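Local coordinates for Tol-Pal system protein TolB (Acinetobacter baumannii, PDB 7MX5), which probably serves as the periplasmic component of the Tol-Pal system, which helps the outer membrane invaginate during cell division and maintains its integrity, at residues Ile136-Arg141 and Thr151-Asp156; Leu347-Ser352 and Val392-Trp397. All coordinates share one frame; numbering follows the deposited sequence.

Contact 1: residues Ile136-Arg141 and Thr151-Asp156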
ATOM      1  N   ILE A 136       1.033   0.700   6.099  1.00 33.67           N
ATOM      2  CA  ILE A 136      -0.171   1.119   5.393  1.00 37.66           C
ATOM      3  C   ILE A 136      -1.030   1.924   6.355  1.00 37.20           C
ATOM      4  O   ILE A 136      -1.339   1.457   7.457  1.00 37.86           O
ATOM      5  CB  ILE A 136      -0.965  -0.080   4.840  1.00 34.35           C
ATOM      6  CG1 ILE A 136      -0.106  -0.900   3.875  1.00 34.48           C
ATOM      7  CG2 ILE A 136      -2.240   0.394   4.157  1.00 23.74           C
ATOM      8  CD1 ILE A 136      -0.842  -2.059   3.239  1.00 41.19           C
ATOM      9  N   ALA A 137      -1.409   3.130   5.944  1.00 34.86           N
ATOM     10  CA  ALA A 137      -2.290   3.970   6.738  1.00 35.26           C
ATOM     11  C   ALA A 137      -3.736   3.775   6.306  1.00 32.60           C
ATOM     12  O   ALA A 137      -4.023   3.501   5.137  1.00 37.28           O
ATOM     13  CB  ALA A 137      -1.900   5.442   6.607  1.00 34.64           C
ATOM     14  N   TYR A 138      -4.650   3.920   7.261  1.00 31.88           N
ATOM     15  CA  TYR A 138      -6.069   3.727   7.000  1.00 35.29           C
ATOM     16  C   TYR A 138      -6.864   4.456   8.074  1.00 33.67           C
ATOM     17  O   TYR A 138      -6.329   4.847   9.113  1.00 31.93           O
ATOM     18  CB  TYR A 138      -6.431   2.238   6.960  1.00 35.20           C
ATOM     19  CG  TYR A 138      -6.002   1.469   8.191  1.00 40.29           C
ATOM     20  CD1 TYR A 138      -4.736   0.902   8.273  1.00 38.64           C
ATOM     21  CD2 TYR A 138      -6.861   1.313   9.271  1.00 42.93           C
ATOM     22  CE1 TYR A 138      -4.339   0.202   9.398  1.00 39.62           C
ATOM     23  CE2 TYR A 138      -6.474   0.612  10.396  1.00 35.79           C
ATOM     24  CZ  TYR A 138      -5.212   0.060  10.455  1.00 39.17           C
ATOM     25  OH  TYR A 138      -4.823  -0.637  11.576  1.00 37.38           O
ATOM     26  N   VAL A 139      -8.155   4.633   7.808  1.00 29.03           N
ATOM     27  CA  VAL A 139      -9.067   5.307   8.725  1.00 37.33           C
ATOM     28  C   VAL A 139     -10.189   4.342   9.076  1.00 42.63           C
ATOM     29  O   VAL A 139     -10.958   3.930   8.199  1.00 40.29           O
ATOM     30  CB  VAL A 139      -9.634   6.604   8.128  1.00 34.39           C
ATOM     31  CG1 VAL A 139     -10.593   7.257   9.111  1.00 31.40           C
ATOM     32  CG2 VAL A 139      -8.509   7.556   7.761  1.00 38.28           C
ATOM     33  N   LEU A 140     -10.282   3.985  10.354  1.00 38.38           N
ATOM     34  CA  LEU A 140     -11.362   3.144  10.847  1.00 38.06           C
ATOM     35  C   LEU A 140     -12.557   4.016  11.207  1.00 41.17           C
ATOM     36  O   LEU A 140     -12.428   4.964  11.990  1.00 40.72           O
ATOM     37  CB  LEU A 140     -10.910   2.335  12.064  1.00 34.90           C
ATOM     38  CG  LEU A 140      -9.825   1.285  11.826  1.00 50.27           C
ATOM     39  CD1 LEU A 140      -9.400   0.646  13.139  1.00 45.61           C
ATOM     40  CD2 LEU A 140     -10.311   0.229  10.847  1.00 44.07           C
ATOM     41  N   ARG A 141     -13.713   3.699  10.632  1.00 39.56           N
ATOM     42  CA  ARG A 141     -14.951   4.421  10.891  1.00 32.23           C
ATOM     43  C   ARG A 141     -15.903   3.505  11.646  1.00 42.83           C
ATOM     44  O   ARG A 141     -16.262   2.432  11.149  1.00 32.66           O
ATOM     45  CB  ARG A 141     -15.591   4.904   9.590  1.00 40.81           C
ATOM     46  CG  ARG A 141     -14.708   5.819   8.763  1.00 42.05           C
ATOM     47  CD  ARG A 141     -15.450   6.326   7.540  1.00 46.01           C
ATOM     48  NE  ARG A 141     -14.595   7.117   6.665  1.00 43.89           N
ATOM     49  CZ  ARG A 141     -15.000   7.684   5.537  1.00 37.53           C
ATOM     50  NH1 ARG A 141     -16.249   7.572   5.118  1.00 44.63           N
ATOM     51  NH2 ARG A 141     -14.129   8.380   4.812  1.00 45.50           N
ATOM     52  N   THR A 151     -10.746   6.892  13.428  1.00 38.52           N
ATOM     53  CA  THR A 151      -9.430   6.609  13.986  1.00 39.21           C
ATOM     54  C   THR A 151      -8.437   6.439  12.848  1.00 46.36           C
ATOM     55  O   THR A 151      -8.579   5.523  12.031  1.00 36.03           O
ATOM     56  CB  THR A 151      -9.455   5.356  14.865  1.00 34.28           C
ATOM     57  OG1 THR A 151     -10.349   5.559  15.967  1.00 41.14           O
ATOM     58  CG2 THR A 151      -8.065   5.054  15.399  1.00 34.82           C
ATOM     59  N   LEU A 152      -7.442   7.318  12.792  1.00 45.52           N
ATOM     60  CA  LEU A 152      -6.361   7.208  11.822  1.00 37.42           C
ATOM     61  C   LEU A 152      -5.293   6.278  12.383  1.00 43.79           C
ATOM     62  O   LEU A 152      -4.730   6.543  13.451  1.00 33.33           O
ATOM     63  CB  LEU A 152      -5.771   8.580  11.504  1.00 24.10           C
ATOM     64  CG  LEU A 152      -4.579   8.588  10.544  1.00 29.57           C
ATOM     65  CD1 LEU A 152      -4.879   7.779   9.292  1.00 34.41           C
ATOM     66  CD2 LEU A 152      -4.200  10.009  10.183  1.00 32.24           C
ATOM     67  N   GLN A 153      -5.017   5.192  11.666  1.00 36.53           N
ATOM     68  CA  GLN A 153      -4.076   4.181  12.118  1.00 39.94           C
ATOM     69  C   GLN A 153      -3.054   3.889  11.031  1.00 45.15           C
ATOM     70  O   GLN A 153      -3.317   4.074   9.839  1.00 36.01           O
ATOM     71  CB  GLN A 153      -4.791   2.880  12.505  1.00 33.94           C
ATOM     72  CG  GLN A 153      -5.491   2.926  13.849  1.00 43.81           C
ATOM     73  CD  GLN A 153      -5.655   1.550  14.461  1.00 53.87           C
ATOM     74  OE1 GLN A 153      -5.728   0.545  13.750  1.00 43.73           O
ATOM     75  NE2 GLN A 153      -5.715   1.495  15.786  1.00 40.53           N
ATOM     76  N   ILE A 154      -1.881   3.434  11.462  1.00 41.44           N
ATOM     77  CA  ILE A 154      -0.831   2.955  10.572  1.00 39.91           C
ATOM     78  C   ILE A 154      -0.402   1.582  11.064  1.00 39.14           C
ATOM     79  O   ILE A 154      -0.067   1.417  12.243  1.00 42.66           O
ATOM     80  CB  ILE A 154       0.372   3.917  10.524  1.00 34.24           C
ATOM     81  CG1 ILE A 154      -0.057   5.290  10.007  1.00 33.53           C
ATOM     82  CG2 ILE A 154       1.467   3.349   9.643  1.00 35.51           C
ATOM     83  CD1 ILE A 154       1.039   6.333  10.074  1.00 39.93           C
ATOM     84  N   ALA A 155      -0.420   0.597  10.169  1.00 38.69           N
ATOM     85  CA  ALA A 155      -0.088  -0.772  10.526  1.00 44.41           C
ATOM     86  C   ALA A 155       0.833  -1.359   9.467  1.00 40.10           C
ATOM     87  O   ALA A 155       1.066  -0.764   8.412  1.00 36.02           O
ATOM     88  CB  ALA A 155      -1.347  -1.634  10.680  1.00 33.67           C
ATOM     89  N   ASP A 156       1.361  -2.544   9.765  1.00 36.96           N
ATOM     90  CA  ASP A 156       2.191  -3.258   8.810  1.00 32.98           C
ATOM     91  C   ASP A 156       1.348  -3.729   7.625  1.00 38.21           C
ATOM     92  O   ASP A 156       0.118  -3.622   7.616  1.00 26.40           O
ATOM     93  CB  ASP A 156       2.880  -4.444   9.484  1.00 33.21           C
ATOM     94  CG  ASP A 156       3.839  -4.015  10.576  1.00 37.28           C
ATOM     95  OD1 ASP A 156       4.364  -2.885  10.496  1.00 41.11           O
ATOM     96  OD2 ASP A 156       4.065  -4.807  11.516  1.00 39.81           O
TER
HETATM   97  O   HOH W   1     -12.865   4.684  14.573  1.00 36.04           O
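Gln153 lies against one face of the Tyr138 ring: its backbone O stands 3.8 Å above the ring plane toward the rim, and its CB approaches the same phenol at CZ and CE2. At the ring edge, in plane, sit Leu140 CG and Ala155 CB, the latter 3.7 Å from Tyr138 CE1. The two segments are the arms of an antiparallel beta hairpin, neighbouring strands in a four-stranded blade of the TolB beta-propeller. Tyr138, Leu140, Gln153 and Ala155 share one face of the sheet. Tyr138 holds CG between its backbone N and carbonyl carbon (chi1 54°), and the ring that follows lies beside strand 151-156. There its OH donates to Gln153 OE1 at 2.6 Å, tilted 21° from the amide's carbonyl plane, while ring and amide planes stand 74° apart. Gln153 NE2 is hydrogen-bonded to Thr164 OG1 of the next strand, so both ends of the buried amide are engaged. Leu140 CD1 packs against the same amide, 3.7 Å from Gln153 OE1. On the other face Ala137 CB meets Ile154 CG1, and Val139 CG2 touches Leu152 CD1 at 3.9 Å; Trp177 and Pro175 of strand 172-177 in the adjacent blade pack against this side. Six backbone hydrogen bonds join the strands through the hydrogen-bonded pairs Ile136-Ala155, Tyr138-Gln153 and Leu140-Thr151. CA-H...O contacts lie between them, such as Val139 CA to Thr151 O. At the end of the ladder nearest the hairpin turn, Leu140 O accepts from Thr151 N and also from a water at 2.6 Å, and that water is hydrogen-bonded to Thr151 OG1 at 3.0 Å.

Contact 2: residues Leu347-Ser352 and Val392-Trp397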
ATOM      1  N   LEU A 347     -16.737   0.783  -3.258  1.00 37.82           N
ATOM      2  CA  LEU A 347     -16.519   2.161  -2.845  1.00 43.91           C
ATOM      3  C   LEU A 347     -15.824   2.935  -3.954  1.00 46.49           C
ATOM      4  O   LEU A 347     -14.818   2.474  -4.503  1.00 50.20           O
ATOM      5  CB  LEU A 347     -15.687   2.222  -1.561  1.00 42.58           C
ATOM      6  CG  LEU A 347     -16.309   1.537  -0.343  1.00 32.17           C
ATOM      7  CD1 LEU A 347     -15.327   1.507   0.815  1.00 27.67           C
ATOM      8  CD2 LEU A 347     -17.599   2.233   0.055  1.00 31.82           C
ATOM      9  N   ASP A 348     -16.366   4.110  -4.279  1.00 42.97           N
ATOM     10  CA  ASP A 348     -15.725   5.041  -5.206  1.00 39.31           C
ATOM     11  C   ASP A 348     -14.633   5.774  -4.431  1.00 37.09           C
ATOM     12  O   ASP A 348     -14.789   6.912  -3.982  1.00 44.68           O
ATOM     13  CB  ASP A 348     -16.752   5.996  -5.801  1.00 36.46           C
ATOM     14  CG  ASP A 348     -16.127   7.040  -6.705  1.00 41.80           C
ATOM     15  OD1 ASP A 348     -15.166   6.705  -7.427  1.00 39.58           O
ATOM     16  OD2 ASP A 348     -16.602   8.195  -6.698  1.00 46.73           O
ATOM     17  N   GLU A 349     -13.502   5.089  -4.266  1.00 34.66           N
ATOM     18  CA  GLU A 349     -12.430   5.552  -3.400  1.00 37.50           C
ATOM     19  C   GLU A 349     -11.088   5.205  -4.029  1.00 39.64           C
ATOM     20  O   GLU A 349     -10.957   4.206  -4.739  1.00 36.62           O
ATOM     21  CB  GLU A 349     -12.550   4.931  -2.002  1.00 36.53           C
ATOM     22  CG  GLU A 349     -11.681   5.569  -0.935  1.00 33.18           C
ATOM     23  CD  GLU A 349     -12.300   5.460   0.446  1.00 39.39           C
ATOM     24  OE1 GLU A 349     -13.268   6.200   0.725  1.00 33.98           O
ATOM     25  OE2 GLU A 349     -11.830   4.627   1.247  1.00 41.84           O
ATOM     26  N   SER A 350     -10.091   6.036  -3.750  1.00 40.25           N
ATOM     27  CA  SER A 350      -8.796   5.897  -4.404  1.00 37.79           C
ATOM     28  C   SER A 350      -8.085   4.628  -3.943  1.00 39.30           C
ATOM     29  O   SER A 350      -8.053   4.342  -2.740  1.00 34.02           O
ATOM     30  CB  SER A 350      -7.925   7.116  -4.109  1.00 33.87           C
ATOM     31  OG  SER A 350      -7.010   7.355  -5.164  1.00 44.09           O
ATOM     32  N   PRO A 351      -7.516   3.849  -4.853  1.00 34.58           N
ATOM     33  CA  PRO A 351      -6.627   2.753  -4.461  1.00 33.33           C
ATOM     34  C   PRO A 351      -5.238   3.305  -4.154  1.00 35.70           C
ATOM     35  O   PRO A 351      -4.992   4.509  -4.213  1.00 34.63           O
ATOM     36  CB  PRO A 351      -6.614   1.836  -5.692  1.00 38.27           C
ATOM     37  CG  PRO A 351      -7.430   2.538  -6.761  1.00 28.13           C
ATOM     38  CD  PRO A 351      -7.671   3.941  -6.312  1.00 37.13           C
ATOM     39  N   SER A 352      -4.320   2.399  -3.822  1.00 34.80           N
ATOM     40  CA  SER A 352      -2.961   2.799  -3.481  1.00 29.78           C
ATOM     41  C   SER A 352      -1.990   1.708  -3.902  1.00 33.58           C
ATOM     42  O   SER A 352      -2.155   0.545  -3.521  1.00 32.67           O
ATOM     43  CB  SER A 352      -2.829   3.083  -1.980  1.00 37.17           C
ATOM     44  OG  SER A 352      -1.722   3.927  -1.716  1.00 35.69           O
ATOM     45  N   VAL A 392     -13.214   0.051   7.085  1.00 34.66           N
ATOM     46  CA  VAL A 392     -11.881   0.589   6.839  1.00 38.37           C
ATOM     47  C   VAL A 392     -11.917   1.343   5.518  1.00 33.80           C
ATOM     48  O   VAL A 392     -12.401   0.814   4.510  1.00 42.51           O
ATOM     49  CB  VAL A 392     -10.819  -0.523   6.808  1.00 42.86           C
ATOM     50  CG1 VAL A 392      -9.489   0.005   7.316  1.00 33.72           C
ATOM     51  CG2 VAL A 392     -11.280  -1.717   7.628  1.00 44.08           C
ATOM     52  N   ARG A 393     -11.410   2.574   5.521  1.00 34.21           N
ATOM     53  CA  ARG A 393     -11.517   3.445   4.360  1.00 39.75           C
ATOM     54  C   ARG A 393     -10.197   4.157   4.103  1.00 30.07           C
ATOM     55  O   ARG A 393      -9.376   4.342   5.005  1.00 33.05           O
ATOM     56  CB  ARG A 393     -12.634   4.485   4.533  1.00 36.96           C
ATOM     57  CG  ARG A 393     -13.952   3.915   5.031  1.00 46.96           C
ATOM     58  CD  ARG A 393     -14.779   3.385   3.877  1.00 33.85           C
ATOM     59  NE  ARG A 393     -14.786   4.310   2.751  1.00 36.86           N
ATOM     60  CZ  ARG A 393     -15.826   5.053   2.401  1.00 49.42           C
ATOM     61  NH1 ARG A 393     -16.968   4.999   3.067  1.00 48.53           N
ATOM     62  NH2 ARG A 393     -15.718   5.870   1.357  1.00 48.16           N
ATOM     63  N   GLU A 394     -10.013   4.555   2.843  1.00 33.62           N
ATOM     64  CA  GLU A 394      -8.940   5.427   2.375  1.00 28.37           C
ATOM     65  C   GLU A 394      -7.558   4.921   2.771  1.00 31.33           C
ATOM     66  O   GLU A 394      -6.867   5.573   3.565  1.00 32.59           O
ATOM     67  CB  GLU A 394      -9.157   6.844   2.907  1.00 35.50           C
ATOM     68  CG  GLU A 394      -9.998   7.721   1.993  1.00 37.67           C
ATOM     69  CD  GLU A 394     -10.561   8.939   2.701  1.00 43.67           C
ATOM     70  OE1 GLU A 394     -10.760   8.876   3.934  1.00 33.06           O
ATOM     71  OE2 GLU A 394     -10.805   9.961   2.026  1.00 39.78           O
ATOM     72  N   PRO A 395      -7.112   3.786   2.241  1.00 27.99           N
ATOM     73  CA  PRO A 395      -5.759   3.313   2.545  1.00 31.55           C
ATOM     74  C   PRO A 395      -4.708   4.083   1.759  1.00 26.80           C
ATOM     75  O   PRO A 395      -4.972   4.660   0.703  1.00 35.96           O
ATOM     76  CB  PRO A 395      -5.798   1.843   2.119  1.00 41.19           C
ATOM     77  CG  PRO A 395      -6.787   1.819   1.008  1.00 33.97           C
ATOM     78  CD  PRO A 395      -7.829   2.858   1.347  1.00 32.88           C
ATOM     79  N   ALA A 396      -3.492   4.081   2.302  1.00 31.16           N
ATOM     80  CA  ALA A 396      -2.364   4.748   1.658  1.00 32.81           C
ATOM     81  C   ALA A 396      -1.098   3.973   1.993  1.00 37.53           C
ATOM     82  O   ALA A 396      -0.616   4.032   3.129  1.00 31.38           O
ATOM     83  CB  ALA A 396      -2.253   6.203   2.104  1.00 27.82           C
ATOM     84  N   TRP A 397      -0.569   3.249   1.010  1.00 34.44           N
ATOM     85  CA  TRP A 397       0.655   2.485   1.207  1.00 30.24           C
ATOM     86  C   TRP A 397       1.849   3.426   1.311  1.00 34.51           C
ATOM     87  O   TRP A 397       2.053   4.282   0.445  1.00 32.05           O
ATOM     88  CB  TRP A 397       0.853   1.503   0.053  1.00 36.25           C
ATOM     89  CG  TRP A 397       1.545   0.228   0.435  1.00 42.53           C
ATOM     90  CD1 TRP A 397       2.700   0.103   1.152  1.00 33.78           C
ATOM     91  CD2 TRP A 397       1.129  -1.104   0.108  1.00 33.04           C
ATOM     92  NE1 TRP A 397       3.025  -1.224   1.295  1.00 39.40           N
ATOM     93  CE2 TRP A 397       2.077  -1.986   0.664  1.00 36.20           C
ATOM     94  CE3 TRP A 397       0.046  -1.637  -0.597  1.00 32.94           C
ATOM     95  CZ2 TRP A 397       1.975  -3.370   0.536  1.00 43.39           C
ATOM     96  CZ3 TRP A 397      -0.054  -3.011  -0.724  1.00 33.36           C
ATOM     97  CH2 TRP A 397       0.905  -3.862  -0.159  1.00 39.76           C
TER
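Glu349 puts CG anti to its backbone N (chi1 -167°) and extends beyond it toward Arg393, whose chain bends at chi2 (-85°) and chi3, with NE coming to lie beside the carboxylate. Arg393 NH2 gives Glu349 OE1 the main bond of the salt bridge, 2.6 Å long. The oxygen lies near the guanidinium plane, but the nitrogen meets it from above the carboxylate plane; Arg393 NE adds two weak bonds, one to each carboxylate oxygen. Leu347 covers one guanidinium face, with CD2 4.0 Å above its centre and CD1 3.4 Å from Arg393 NE. In the beta-propeller this joins the loop leading into strand 352-353 of one blade to strand 391-397 of the next. Glu349 OE2 also faces the backbone N of Glu394, but their 2.4 Å separation is too short for a normal hydrogen bond, and its exact geometry is doubtful. Glu394's own carboxylate turns to Ser174 OG, and its CG lies 3.6 Å from Glu349 CD, the two side chains crossing at about a right angle. Farther along, Ser352 OG, anti to its backbone N, accepts from Trp397 N at 3.0 Å, while Ser352 CB rests 3.8 Å from Pro395 O.

Both segments of contact 1 come before those of contact 2 in the sequence, yet their centres lie about 11 Å apart because strands 135-141 and 391-397 are neighbours in one antiparallel sheet. The last strand of the chain thus completes the blade begun by the hairpin of contact 1, closing the propeller ring with residues from both ends of this domain. Backbone bonds, probably Ala396 N to Ala137 O and Arg393 N to Val139 O, zip the two strands together, and Val392 CG1 packs on Tyr138 and Leu140. Contact 2 then ties this composite blade to the preceding one, which contains strand 352-353.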